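Local coordinates for multi-copper Oxidase CueO (Ochrobactrum, PDB 6EVG), which oxidises lignin model compounds and lignosulfonate as a laccase-like multicopper oxidase, probably passing the electrons to dioxygen through its copper centres, at residues D193-F198 and E494-V498; V399-A404 and V498-A502; F335-M341 and T428-H434; A139-L144 and K185-P189; W129-H133 and M487-H491. One frame throughout, in Å; residues are numbered along the deposited sequence.

Contact 1 of 5, residues D193-F198 and E494-V498; sequences DLMHGF and EHEDV. With CU (copper (II) ion), chain B.
Glu494 sets CG anti to its carbonyl carbon and then bends at chi2 (67°), which turns the carboxylate to the turn after helix 191-196; His495 has a similar first torsion (-69°) and sends its imidazole to the end of that helix. There, Glu494 OE1 accepts the backbone N of Phe198 at 2.9 Å, the donor lying above the carboxylate plane, while OE2 rests 3.3 Å from Phe198 CB. Tyr187 and Asn229 both bond to OE2, leaving each oxygen of this buried acid engaged. His495 is gripped twice: ND1 binds copper at 2.0 Å, and NE2 donates to Met195 O at 2.9 Å, the acceptor 20° out of the ring plane. Those bonds fix its rotation. Leu194 O, buried without a polar partner, sits at the ring's edge, 3.4 Å from His495 CD2. Leu194 CD2 meets Glu494 CG, the side chains crossing at about a right angle. With His434 and Cys490, His495 completes the ligand set characteristic of a type 1 copper site in a multicopper oxidase.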
# COMPACT_ATOMS: atom_id res chain seq x y z
N ASP A 193 -3.93 21.15 -0.92
CA ASP A 193 -3.90 19.70 -0.56
C ASP A 193 -4.58 18.87 -1.61
O ASP A 193 -4.12 17.78 -1.95
CB ASP A 193 -4.55 19.44 0.79
CG ASP A 193 -3.86 20.14 1.93
OD1 ASP A 193 -2.60 20.20 1.96
OD2 ASP A 193 -4.58 20.58 2.87
N LEU A 194 -5.70 19.37 -2.14
CA LEU A 194 -6.40 18.58 -3.18
C LEU A 194 -5.53 18.53 -4.44
O LEU A 194 -5.48 17.51 -5.14
CB LEU A 194 -7.78 19.13 -3.50
CG LEU A 194 -8.77 19.05 -2.39
CD1 LEU A 194 -10.12 19.66 -2.82
CD2 LEU A 194 -8.95 17.61 -1.84
N MET A 195 -4.86 19.66 -4.78
CA MET A 195 -4.05 19.70 -6.00
C MET A 195 -2.76 18.90 -5.86
O MET A 195 -2.34 18.22 -6.82
CB MET A 195 -3.75 21.10 -6.40
CG MET A 195 -4.99 21.85 -6.90
SD MET A 195 -4.76 23.52 -7.44
CE MET A 195 -3.82 23.19 -8.90
N HIS A 196 -2.13 18.93 -4.70
CA HIS A 196 -0.74 18.39 -4.55
C HIS A 196 -0.66 17.15 -3.68
O HIS A 196 0.41 16.56 -3.62
CB HIS A 196 0.22 19.48 -4.06
CG HIS A 196 0.32 20.63 -5.03
ND1 HIS A 196 0.91 20.52 -6.27
CD2 HIS A 196 -0.23 21.86 -5.00
CE1 HIS A 196 0.80 21.67 -6.93
NE2 HIS A 196 0.13 22.51 -6.16
N GLY A 197 -1.76 16.80 -3.02
CA GLY A 197 -1.77 15.74 -2.01
C GLY A 197 -1.63 16.30 -0.62
O GLY A 197 -0.96 17.31 -0.40
N PHE A 198 -2.26 15.62 0.34
CA PHE A 198 -2.28 16.02 1.73
C PHE A 198 -1.09 15.41 2.44
O PHE A 198 -1.00 14.18 2.54
CB PHE A 198 -3.57 15.54 2.37
CG PHE A 198 -3.78 15.86 3.82
CD1 PHE A 198 -4.38 17.06 4.20
CD2 PHE A 198 -3.38 15.01 4.81
CE1 PHE A 198 -4.67 17.34 5.54
CE2 PHE A 198 -3.64 15.28 6.15
CZ PHE A 198 -4.26 16.44 6.51
N GLU A 494 -6.13 12.25 -2.37
CA GLU A 494 -6.81 13.46 -2.82
C GLU A 494 -7.05 13.44 -4.33
O GLU A 494 -8.13 13.85 -4.82
CB GLU A 494 -5.99 14.69 -2.44
CG GLU A 494 -5.98 14.98 -0.97
CD GLU A 494 -5.28 13.94 -0.10
OE1 GLU A 494 -4.15 13.53 -0.48
OE2 GLU A 494 -5.84 13.60 0.96
N HIS A 495 -6.08 12.94 -5.09
CA HIS A 495 -6.17 12.91 -6.57
C HIS A 495 -7.26 11.92 -6.96
O HIS A 495 -8.07 12.21 -7.85
CB HIS A 495 -4.84 12.54 -7.20
CG HIS A 495 -3.81 13.59 -7.05
ND1 HIS A 495 -2.53 13.32 -7.49
CD2 HIS A 495 -3.86 14.85 -6.56
CE1 HIS A 495 -1.85 14.45 -7.29
NE2 HIS A 495 -2.62 15.37 -6.71
N GLU A 496 -7.25 10.72 -6.37
CA GLU A 496 -8.30 9.75 -6.64
C GLU A 496 -9.71 10.36 -6.33
O GLU A 496 -10.64 10.21 -7.11
CB GLU A 496 -8.03 8.55 -5.72
CG GLU A 496 -8.96 7.42 -5.81
CD GLU A 496 -8.72 6.45 -4.64
OE1 GLU A 496 -7.61 6.10 -4.33
OE2 GLU A 496 -9.67 6.18 -4.10
N ASP A 497 -9.83 11.05 -5.19
CA ASP A 497 -11.12 11.59 -4.76
C ASP A 497 -11.62 12.70 -5.70
O ASP A 497 -12.83 12.86 -5.82
CB ASP A 497 -11.07 12.14 -3.34
CG ASP A 497 -11.12 11.09 -2.22
OD1 ASP A 497 -11.56 9.94 -2.50
OD2 ASP A 497 -10.83 11.47 -1.07
N VAL A 498 -10.74 13.42 -6.39
CA VAL A 498 -11.16 14.44 -7.34
C VAL A 498 -11.18 13.92 -8.77
O VAL A 498 -11.41 14.72 -9.73
CB VAL A 498 -10.35 15.74 -7.20
CG1 VAL A 498 -10.51 16.36 -5.86
CG2 VAL A 498 -8.86 15.56 -7.61
CU CU B . -1.79 11.68 -8.36

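Contact 2 of 5, residues V399-A404 and V498-A502; sequences VEMAIA and VGMMA
Val498 and Met401 pack at the tight end of this contact, where two chain segments run nearly parallel, 11° apart. Val498 CG2 is wedged against Met401 CG at 3.7 Å, and its other methyl, CG1, meets Val399 CG1. The extended Met401 chain, with CG anti to the carbonyl carbon, carries SD to within 3.8 Å of Met500 CE. Between the segments the backbones make one direct hydrogen bond, Met401 N to Val498 O at 3.0 Å, with the donor above the carbonyl plane; the same oxygen takes a CA-H contact from Glu400. Gly499, the C' residue of the Schellman motif that ends helix 493-497, lies beside Met401 O; a CB on it would run into that oxygen and, at this positive phi, into the preceding carbonyl.

Toward Ala404, itself partly exposed, the grip is looser. Ile403 CG2 and Ala404 CB each reach Ala502 CB at 3.7 Å, but the backbones are bridged by a water, which accepts from Ile403 N and donates to Met501 O. A second loose side lies beside the tight end, at Glu400, partly exposed and with its CB directed away from 498-502. The Met500 side chain comes near the copper, where type 1 sites commonly have an axial methionine. The thioether and methyl lining of this contact implies an apolar wall beside the metal, consistent with a copper kept from bulk water on this side.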
# COMPACT_ATOMS: atom_id res chain seq x y z
N VAL A 399 -12.66 20.91 -7.88
CA VAL A 399 -11.41 20.44 -8.42
C VAL A 399 -11.67 19.15 -9.16
O VAL A 399 -12.39 18.26 -8.64
CB VAL A 399 -10.41 20.18 -7.24
CG1 VAL A 399 -9.16 19.51 -7.72
CG2 VAL A 399 -10.12 21.47 -6.47
N GLU A 400 -11.07 18.96 -10.32
CA GLU A 400 -11.19 17.75 -11.10
C GLU A 400 -9.85 17.35 -11.67
O GLU A 400 -9.06 18.22 -12.09
CB GLU A 400 -12.22 17.87 -12.23
CG GLU A 400 -13.66 18.27 -11.82
CD GLU A 400 -14.61 18.42 -13.01
OE1 GLU A 400 -14.19 18.42 -14.17
OE2 GLU A 400 -15.80 18.65 -12.79
N MET A 401 -9.59 16.06 -11.76
CA MET A 401 -8.41 15.49 -12.41
C MET A 401 -8.86 14.26 -13.17
O MET A 401 -10.03 13.79 -13.05
CB MET A 401 -7.35 15.14 -11.36
CG MET A 401 -6.83 16.32 -10.65
SD MET A 401 -5.50 15.87 -9.51
CE MET A 401 -5.22 17.41 -8.75
N ALA A 402 -7.97 13.66 -13.91
CA ALA A 402 -8.29 12.49 -14.73
C ALA A 402 -7.08 11.62 -14.91
O ALA A 402 -5.92 12.09 -14.92
CB ALA A 402 -8.81 12.89 -16.12
N ILE A 403 -7.31 10.33 -15.08
CA ILE A 403 -6.33 9.37 -15.56
C ILE A 403 -6.64 8.82 -16.96
O ILE A 403 -5.74 8.48 -17.73
CB ILE A 403 -6.06 8.21 -14.54
CG1 ILE A 403 -4.77 7.45 -14.85
CG2 ILE A 403 -7.23 7.27 -14.38
CD1 ILE A 403 -4.35 6.53 -13.71
N ALA A 404 -7.94 8.71 -17.27
CA ALA A 404 -8.40 8.17 -18.56
C ALA A 404 -9.09 9.21 -19.41
O ALA A 404 -10.19 8.97 -19.97
CB ALA A 404 -9.25 6.95 -18.36
N VAL A 498 -10.74 13.42 -6.39
CA VAL A 498 -11.16 14.44 -7.34
C VAL A 498 -11.18 13.92 -8.77
O VAL A 498 -11.41 14.72 -9.73
CB VAL A 498 -10.35 15.74 -7.20
CG1 VAL A 498 -10.51 16.36 -5.86
CG2 VAL A 498 -8.86 15.56 -7.61
N GLY A 499 -11.06 12.62 -8.99
CA GLY A 499 -11.31 12.04 -10.30
C GLY A 499 -10.22 11.31 -11.03
O GLY A 499 -10.47 10.80 -12.12
N MET A 500 -9.01 11.22 -10.43
CA MET A 500 -7.90 10.55 -11.10
C MET A 500 -7.99 9.03 -10.92
O MET A 500 -7.20 8.36 -10.23
CB MET A 500 -6.60 11.10 -10.54
CG MET A 500 -5.41 10.76 -11.33
SD MET A 500 -3.87 11.68 -10.94
CE MET A 500 -3.99 13.18 -11.79
N MET A 501 -9.05 8.50 -11.55
CA MET A 501 -9.46 7.11 -11.43
C MET A 501 -10.29 6.72 -12.62
O MET A 501 -10.95 7.55 -13.24
CB MET A 501 -10.27 6.93 -10.10
CG MET A 501 -10.73 5.52 -9.84
SD MET A 501 -10.94 5.11 -8.08
CE MET A 501 -12.28 6.20 -7.65
N ALA A 502 -10.25 5.43 -12.94
CA ALA A 502 -10.93 4.86 -14.10
C ALA A 502 -11.27 3.41 -13.78
O ALA A 502 -10.84 2.84 -12.78
CB ALA A 502 -10.01 4.96 -15.32
O HOH W 1 -10.04 9.29 -15.29

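Contact 3 of 5, residues F335-M341 and T428-H434; sequences FFFDERM and TTKEMPH. With CU (copper (II) ion), chain B.
Phe336 and Thr428 form a parallel beta bridge at the margin of the C-terminal cupredoxin domain, with Thr428 N bonded to Phe335 O and Phe337 N to Thr428 O, each at 3.0 Å. Farther along, Glu339, with CG anti to the carbonyl carbon (chi1 -63°) and the chain extended beyond it, reaches across. Its CB faces Glu431 OE1, CG lies against His434 CE1 and NE2, and CD nears Glu431 OE1. At the tip OE1 touches Glu431 CB, while OE2 accepts His434 NE2 at 2.8 Å, the donor above the carboxylate plane but the acceptor in the imidazole plane. OE2 also takes a weak bond from Met432 N, and a water that accepts from Lys430 N may donate to it. Glu431 OE1 lies 3.2 Å from Glu339 OE2, a likely repulsion that waters may soften. An alanine at Glu339 is likely to leave His434 NE2 without its carboxylate mate and the copper-binding ring freer to turn. The Phe337 and His434 rings are nearly parallel (11°) but slid apart, so they barely overlap. Each CB covers the other ring instead: His434 CB sits 3.8 Å from the Phe337 ring centroid, and His434 ND1 binds copper at 2.0 Å.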
# COMPACT_ATOMS: atom_id res chain seq x y z
N PHE A 335 -1.85 6.13 -20.64
CA PHE A 335 -2.56 6.96 -19.71
C PHE A 335 -1.69 8.07 -19.23
O PHE A 335 -0.48 7.86 -18.95
CB PHE A 335 -3.17 6.16 -18.54
CG PHE A 335 -4.14 5.12 -18.99
CD1 PHE A 335 -5.43 5.46 -19.33
CD2 PHE A 335 -3.75 3.82 -19.21
CE1 PHE A 335 -6.29 4.49 -19.84
CE2 PHE A 335 -4.59 2.87 -19.73
CZ PHE A 335 -5.88 3.22 -20.06
N PHE A 336 -2.25 9.24 -19.07
CA PHE A 336 -1.62 10.47 -18.57
C PHE A 336 -2.31 10.89 -17.28
O PHE A 336 -3.55 11.01 -17.22
CB PHE A 336 -1.71 11.56 -19.65
CG PHE A 336 -1.22 12.90 -19.21
CD1 PHE A 336 0.04 13.06 -18.67
CD2 PHE A 336 -2.04 14.01 -19.31
CE1 PHE A 336 0.49 14.32 -18.29
CE2 PHE A 336 -1.60 15.27 -18.90
CZ PHE A 336 -0.32 15.40 -18.44
N PHE A 337 -1.51 11.09 -16.22
CA PHE A 337 -2.01 11.61 -14.96
C PHE A 337 -2.22 13.12 -15.11
O PHE A 337 -1.30 13.93 -14.96
CB PHE A 337 -1.00 11.31 -13.82
CG PHE A 337 -0.86 9.85 -13.49
CD1 PHE A 337 -0.06 9.00 -14.19
CD2 PHE A 337 -1.58 9.30 -12.45
CE1 PHE A 337 0.07 7.67 -13.79
CE2 PHE A 337 -1.46 7.99 -12.09
CZ PHE A 337 -0.65 7.16 -12.78
N ASP A 338 -3.47 13.47 -15.44
CA ASP A 338 -3.80 14.82 -15.79
C ASP A 338 -4.30 15.57 -14.56
O ASP A 338 -5.46 15.40 -14.13
CB ASP A 338 -4.85 14.80 -16.91
CG ASP A 338 -5.03 16.16 -17.55
OD1 ASP A 338 -4.56 17.19 -17.04
OD2 ASP A 338 -5.65 16.17 -18.65
N GLU A 339 -3.45 16.44 -14.03
CA GLU A 339 -3.75 17.23 -12.86
C GLU A 339 -4.67 18.43 -13.21
O GLU A 339 -5.16 19.07 -12.30
CB GLU A 339 -2.48 17.77 -12.22
CG GLU A 339 -1.57 16.66 -11.72
CD GLU A 339 -0.14 17.11 -11.32
OE1 GLU A 339 -0.04 18.16 -10.64
OE2 GLU A 339 0.88 16.36 -11.67
N ARG A 340 -4.89 18.72 -14.49
CA ARG A 340 -5.73 19.83 -14.94
C ARG A 340 -5.40 21.12 -14.20
O ARG A 340 -6.25 21.83 -13.71
CB ARG A 340 -7.23 19.48 -14.81
CG ARG A 340 -7.61 18.27 -15.67
CD ARG A 340 -9.10 17.94 -15.60
NE ARG A 340 -9.96 18.96 -16.16
CZ ARG A 340 -10.56 19.96 -15.49
NH1 ARG A 340 -10.41 20.17 -14.16
NH2 ARG A 340 -11.35 20.79 -16.18
N MET A 341 -4.09 21.40 -14.10
CA MET A 341 -3.66 22.49 -13.28
C MET A 341 -4.19 23.82 -13.74
O MET A 341 -4.55 24.61 -12.91
CB MET A 341 -2.14 22.54 -13.17
CG MET A 341 -1.67 23.51 -12.09
SD MET A 341 0.07 23.33 -11.67
CE MET A 341 0.09 21.71 -10.92
N THR A 428 2.37 8.36 -18.07
CA THR A 428 3.11 9.62 -18.11
C THR A 428 2.62 10.57 -17.04
O THR A 428 1.40 10.65 -16.76
CB THR A 428 2.95 10.27 -19.51
OG1 THR A 428 1.63 10.35 -19.90
CG2 THR A 428 3.48 9.49 -20.52
N THR A 429 3.58 11.30 -16.46
CA THR A 429 3.26 12.40 -15.54
C THR A 429 3.90 13.69 -16.07
O THR A 429 4.78 13.68 -16.90
CB THR A 429 3.75 12.12 -14.11
OG1 THR A 429 5.19 12.07 -14.11
CG2 THR A 429 3.25 10.79 -13.61
N LYS A 430 3.50 14.80 -15.47
CA LYS A 430 4.01 16.13 -15.82
C LYS A 430 4.49 16.89 -14.58
O LYS A 430 5.67 16.94 -14.28
CB LYS A 430 2.90 16.93 -16.54
CG LYS A 430 3.23 18.35 -16.96
CD LYS A 430 2.05 19.07 -17.59
CE LYS A 430 2.44 20.50 -17.99
NZ LYS A 430 1.25 21.35 -18.17
N GLU A 431 3.59 17.45 -13.80
CA GLU A 431 4.01 18.39 -12.72
C GLU A 431 4.62 17.73 -11.52
O GLU A 431 5.51 18.31 -10.90
CB GLU A 431 2.88 19.29 -12.26
CG GLU A 431 2.35 20.26 -13.32
CD GLU A 431 1.13 19.71 -14.06
OE1 GLU A 431 0.91 18.46 -14.08
OE2 GLU A 431 0.42 20.53 -14.67
N MET A 432 4.17 16.54 -11.17
CA MET A 432 4.65 15.79 -9.98
C MET A 432 4.57 14.30 -10.26
O MET A 432 3.88 13.90 -11.20
CB MET A 432 3.86 16.15 -8.72
CG MET A 432 2.39 15.71 -8.74
SD MET A 432 1.49 16.11 -7.23
CE MET A 432 1.97 14.84 -6.09
N PRO A 433 5.25 13.48 -9.46
CA PRO A 433 5.12 12.03 -9.60
C PRO A 433 3.76 11.54 -9.06
O PRO A 433 3.18 12.22 -8.21
CB PRO A 433 6.24 11.49 -8.73
CG PRO A 433 6.92 12.61 -8.09
CD PRO A 433 6.21 13.85 -8.41
N HIS A 434 3.32 10.40 -9.58
CA HIS A 434 2.03 9.82 -9.12
C HIS A 434 2.19 8.34 -8.94
O HIS A 434 2.71 7.65 -9.81
CB HIS A 434 0.90 10.06 -10.14
CG HIS A 434 0.58 11.51 -10.38
ND1 HIS A 434 -0.46 12.17 -9.75
CD2 HIS A 434 1.20 12.43 -11.17
CE1 HIS A 434 -0.45 13.43 -10.15
NE2 HIS A 434 0.54 13.62 -10.99
CU CU B . -1.79 11.68 -8.36
O HOH W 2 1.13 14.77 -13.96
O HOH W 3 -0.85 16.90 -15.39
O HOH W 4 -1.90 20.29 -15.71

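Contact 4 of 5, residues A139-L144 and K185-P189; sequences ARQAHL and KVYEP
Arg140 and Tyr187 bring the backbones closest, CA to CA 6.2 Å, where helix 138-144 passes an irregular loop without a direct hydrogen bond between the two segments. Tyr187 does most of the filling: CG anti to the backbone N (chi1 -179°) carries the ring against the helix. Its OH rests 3.2 Å from Ala139 CB, CD2 lies 3.7 Å from Arg140 CB, and CD1 faces His143 CB. Ala139 O stands over the centre of one ring face, and Pro189 CD covers the opposite face near the rim. The helix follows strand 126-131 of the first cupredoxin domain, whereas the loop joins strand 170-178 of the second to helix 191-196, so this is an interdomain contact of the three-domain multicopper oxidase fold. Tyr187 OH is bonded to Glu494 OE2, and with a leucine here that buried carboxylate would probably lose a hydrogen-bonding mate. Farther along the helix, beyond the backbone end of Tyr187, Leu144 CD2 meets Val186 CG2 at 3.7 Å, the side chains crossing at about a right angle. A water links His143 NE2 to Val186 O, while His143 ND1 is bonded to Asn229. The Arg140 guanidinium forms a salt bridge with Glu86.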
# COMPACT_ATOMS: atom_id res chain seq x y z
N ALA A 139 -9.92 9.43 0.94
CA ALA A 139 -8.85 10.11 1.67
C ALA A 139 -9.17 10.30 3.13
O ALA A 139 -8.28 10.12 3.99
CB ALA A 139 -8.52 11.45 1.03
N ARG A 140 -10.39 10.71 3.42
CA ARG A 140 -10.77 10.94 4.79
C ARG A 140 -10.80 9.65 5.59
O ARG A 140 -10.30 9.59 6.73
CB ARG A 140 -12.14 11.62 4.83
CG ARG A 140 -12.65 11.90 6.22
CD ARG A 140 -13.94 12.72 6.21
NE ARG A 140 -14.97 12.11 5.38
CZ ARG A 140 -15.67 11.00 5.72
NH1 ARG A 140 -15.59 10.48 6.95
NH2 ARG A 140 -16.48 10.46 4.88
N GLN A 141 -11.45 8.62 5.05
CA GLN A 141 -11.56 7.36 5.84
C GLN A 141 -10.19 6.72 6.02
O GLN A 141 -9.91 6.15 7.10
CB GLN A 141 -12.54 6.44 5.17
CG GLN A 141 -13.99 6.88 5.31
CD GLN A 141 -14.99 5.76 5.18
OE1 GLN A 141 -14.63 4.58 5.14
NE2 GLN A 141 -16.27 6.10 5.12
N ALA A 142 -9.36 6.77 4.99
CA ALA A 142 -7.97 6.25 5.15
C ALA A 142 -7.20 7.07 6.20
O ALA A 142 -6.58 6.49 7.11
CB ALA A 142 -7.26 6.27 3.82
N HIS A 143 -7.26 8.38 6.11
CA HIS A 143 -6.46 9.20 7.02
C HIS A 143 -6.90 9.02 8.46
O HIS A 143 -6.09 9.04 9.41
CB HIS A 143 -6.47 10.67 6.62
CG HIS A 143 -5.36 11.43 7.29
ND1 HIS A 143 -4.06 11.31 6.87
CD2 HIS A 143 -5.32 12.21 8.39
CE1 HIS A 143 -3.30 12.00 7.72
NE2 HIS A 143 -4.01 12.54 8.68
N LEU A 144 -8.22 8.87 8.69
CA LEU A 144 -8.70 8.59 10.03
C LEU A 144 -7.98 7.43 10.65
O LEU A 144 -7.82 7.40 11.88
CB LEU A 144 -10.21 8.39 10.01
CG LEU A 144 -11.07 9.68 9.95
CD1 LEU A 144 -12.50 9.34 9.56
CD2 LEU A 144 -11.03 10.41 11.27
N LYS A 185 -10.46 17.69 14.52
CA LYS A 185 -10.41 18.12 13.09
C LYS A 185 -9.10 17.63 12.53
O LYS A 185 -8.09 18.33 12.61
CB LYS A 185 -10.56 19.64 12.99
CG LYS A 185 -11.89 20.15 13.47
CD LYS A 185 -11.93 21.65 13.26
CE LYS A 185 -13.28 22.24 13.55
NZ LYS A 185 -13.11 23.72 13.32
N VAL A 186 -9.08 16.38 12.08
CA VAL A 186 -7.83 15.71 11.73
C VAL A 186 -7.53 15.73 10.22
O VAL A 186 -6.36 15.69 9.84
CB VAL A 186 -7.75 14.28 12.27
CG1 VAL A 186 -7.80 14.30 13.78
CG2 VAL A 186 -8.83 13.38 11.71
N TYR A 187 -8.56 15.76 9.37
CA TYR A 187 -8.40 15.73 7.92
C TYR A 187 -9.23 16.83 7.30
O TYR A 187 -10.42 16.69 7.13
CB TYR A 187 -8.76 14.37 7.32
CG TYR A 187 -8.58 14.31 5.81
CD1 TYR A 187 -7.33 14.33 5.23
CD2 TYR A 187 -9.67 14.34 4.94
CE1 TYR A 187 -7.16 14.37 3.85
CE2 TYR A 187 -9.53 14.39 3.59
CZ TYR A 187 -8.28 14.41 3.03
OH TYR A 187 -8.14 14.52 1.65
N GLU A 188 -8.58 17.98 7.08
CA GLU A 188 -9.24 19.18 6.61
C GLU A 188 -8.47 19.73 5.42
O GLU A 188 -7.75 20.78 5.51
CB GLU A 188 -9.32 20.22 7.74
CG GLU A 188 -10.03 19.71 8.96
CD GLU A 188 -11.50 19.51 8.77
OE1 GLU A 188 -12.10 20.28 8.01
OE2 GLU A 188 -12.07 18.57 9.43
N PRO A 189 -8.53 19.07 4.27
CA PRO A 189 -7.69 19.49 3.15
C PRO A 189 -8.17 20.82 2.56
O PRO A 189 -9.35 21.07 2.44
CB PRO A 189 -7.89 18.38 2.13
CG PRO A 189 -9.26 17.82 2.45
CD PRO A 189 -9.31 17.88 3.93
O HOH W 5 -3.68 14.80 10.20

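Contact 5 of 5, residues W129-H133 and M487-H491; sequences WFHPH and MFHCH. With CU (copper (II) ion), chain B.
His131 and His133, of the His-Pro-His motif at the end of strand 126-131, face His489 and His491, of the His-Cys-His motif at the end of strand 486-490. His133 CE1 lies over a face of the His489 ring, 3.4 Å from His489 NE2, the planes 30° apart and slid so that they barely overlap. Met487 SD comes in the plane of the His133 ring, 3.4 Å from His133 NE2. His131 NE2 meets the edge of the His491 ring, 3.8 Å from His491 NE2, with the planes at 77°, and Trp129 CZ2 lies beside His491 CE1. No hydrogen bond crosses the contact; His489 ND1 donates to Cys490 O at 2.8 Å, fixing its ring, while His131 NE2 and His489 NE2 are hydrogen-bonded to His93 and His439. Cys490 SG, anti to its backbone N, points to the type 1 copper at 2.2 Å. None of these four histidines binds copper in this model; their gathering between the first and last cupredoxin domains matches the trinuclear site of multicopper oxidases, which in relatives receives electrons through the His-Cys-His motif.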
# COMPACT_ATOMS: atom_id res chain seq x y z
N TRP A 129 -2.37 -5.71 1.88
CA TRP A 129 -3.03 -4.88 2.88
C TRP A 129 -4.47 -4.62 2.46
O TRP A 129 -4.92 -5.08 1.42
CB TRP A 129 -2.25 -3.60 3.19
CG TRP A 129 -2.20 -2.58 2.10
CD1 TRP A 129 -1.71 -2.69 0.84
CD2 TRP A 129 -2.56 -1.20 2.26
NE1 TRP A 129 -1.77 -1.47 0.20
CE2 TRP A 129 -2.31 -0.55 1.06
CE3 TRP A 129 -3.09 -0.47 3.33
CZ2 TRP A 129 -2.54 0.84 0.91
CZ3 TRP A 129 -3.33 0.87 3.19
CH2 TRP A 129 -3.03 1.53 1.97
N PHE A 130 -5.19 -3.86 3.29
CA PHE A 130 -6.58 -3.55 2.96
C PHE A 130 -6.98 -2.26 3.60
O PHE A 130 -6.45 -1.87 4.66
CB PHE A 130 -7.54 -4.72 3.33
CG PHE A 130 -7.40 -5.26 4.70
CD1 PHE A 130 -8.17 -4.80 5.76
CD2 PHE A 130 -6.56 -6.34 4.98
CE1 PHE A 130 -8.08 -5.37 7.02
CE2 PHE A 130 -6.44 -6.89 6.26
CZ PHE A 130 -7.21 -6.41 7.25
N HIS A 131 -7.93 -1.57 2.96
CA HIS A 131 -8.26 -0.19 3.35
C HIS A 131 -9.50 0.21 2.55
O HIS A 131 -9.85 -0.46 1.58
CB HIS A 131 -7.08 0.73 3.02
CG HIS A 131 -6.69 0.68 1.58
ND1 HIS A 131 -7.37 1.38 0.59
CD2 HIS A 131 -5.78 -0.07 0.94
CE1 HIS A 131 -6.81 1.09 -0.58
NE2 HIS A 131 -5.81 0.24 -0.39
N PRO A 132 -10.14 1.31 2.92
CA PRO A 132 -11.37 1.72 2.19
C PRO A 132 -11.04 2.13 0.78
O PRO A 132 -9.94 2.62 0.46
CB PRO A 132 -11.88 2.92 2.98
CG PRO A 132 -11.31 2.71 4.37
CD PRO A 132 -9.95 2.15 4.09
N HIS A 133 -12.01 1.98 -0.10
CA HIS A 133 -11.90 2.43 -1.48
C HIS A 133 -13.30 2.91 -1.86
O HIS A 133 -14.23 2.12 -2.04
CB HIS A 133 -11.40 1.34 -2.43
CG HIS A 133 -11.13 1.90 -3.79
ND1 HIS A 133 -10.10 2.77 -4.04
CD2 HIS A 133 -11.81 1.77 -4.95
CE1 HIS A 133 -10.16 3.14 -5.31
NE2 HIS A 133 -11.21 2.56 -5.88
N MET A 487 -10.74 -1.21 -10.92
CA MET A 487 -10.36 0.18 -11.05
C MET A 487 -8.87 0.32 -11.19
O MET A 487 -8.12 -0.55 -10.76
CB MET A 487 -10.86 0.97 -9.86
CG MET A 487 -12.42 0.74 -9.76
SD MET A 487 -13.19 1.61 -8.46
CE MET A 487 -13.60 3.01 -9.30
N PHE A 488 -8.45 1.45 -11.75
CA PHE A 488 -7.06 1.87 -11.74
C PHE A 488 -7.03 3.35 -11.46
O PHE A 488 -7.92 4.09 -11.91
CB PHE A 488 -6.31 1.43 -13.00
CG PHE A 488 -6.84 1.97 -14.30
CD1 PHE A 488 -7.89 1.35 -14.94
CD2 PHE A 488 -6.24 3.04 -14.99
CE1 PHE A 488 -8.34 1.77 -16.21
CE2 PHE A 488 -6.70 3.47 -16.23
CZ PHE A 488 -7.75 2.82 -16.84
N HIS A 489 -5.99 3.82 -10.76
CA HIS A 489 -6.04 5.17 -10.25
C HIS A 489 -4.68 5.60 -9.72
O HIS A 489 -3.81 4.78 -9.49
CB HIS A 489 -7.13 5.31 -9.14
CG HIS A 489 -6.98 4.35 -8.00
ND1 HIS A 489 -6.29 4.69 -6.85
CD2 HIS A 489 -7.43 3.10 -7.80
CE1 HIS A 489 -6.34 3.65 -6.01
NE2 HIS A 489 -6.99 2.66 -6.58
N CYS A 490 -4.61 6.89 -9.41
CA CYS A 490 -3.53 7.43 -8.60
C CYS A 490 -3.83 7.08 -7.15
O CYS A 490 -4.97 7.18 -6.69
CB CYS A 490 -3.41 8.92 -8.79
SG CYS A 490 -2.05 9.60 -7.82
N HIS A 491 -2.78 6.71 -6.41
CA HIS A 491 -2.86 6.41 -4.99
C HIS A 491 -2.53 7.60 -4.06
O HIS A 491 -2.47 7.39 -2.85
CB HIS A 491 -2.06 5.13 -4.63
CG HIS A 491 -2.72 4.25 -3.61
ND1 HIS A 491 -2.86 4.53 -2.29
CD2 HIS A 491 -3.35 3.05 -3.81
CE1 HIS A 491 -3.56 3.53 -1.70
NE2 HIS A 491 -3.85 2.61 -2.60
CU CU B . -1.79 11.68 -8.36

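From the N terminus, contact 5 opens first, at 129-133, and encloses contact 4, which joins 139-144 to 185-189 and closes early, tying the first domain to the second. Contact 1 opens next, at 193-198. Within the loops of contacts 1 and 5, contact 3 runs from 335-341 to 428-434. Contact 2 starts at 399-404, inside contact 3, and crosses it. Contact 5 closes at 487-491, crossing contacts 1 and 2, which both end on the following chain and share Val498. Helix 493-497 and strands 486-490 and 501-506 thus carry contacts 1, 2 and 5, while contact 3 brings His434 to the same copper. Contact 4 meets contact 1 through Glu494 and Asp497 and stays clear of contacts 2 and 3.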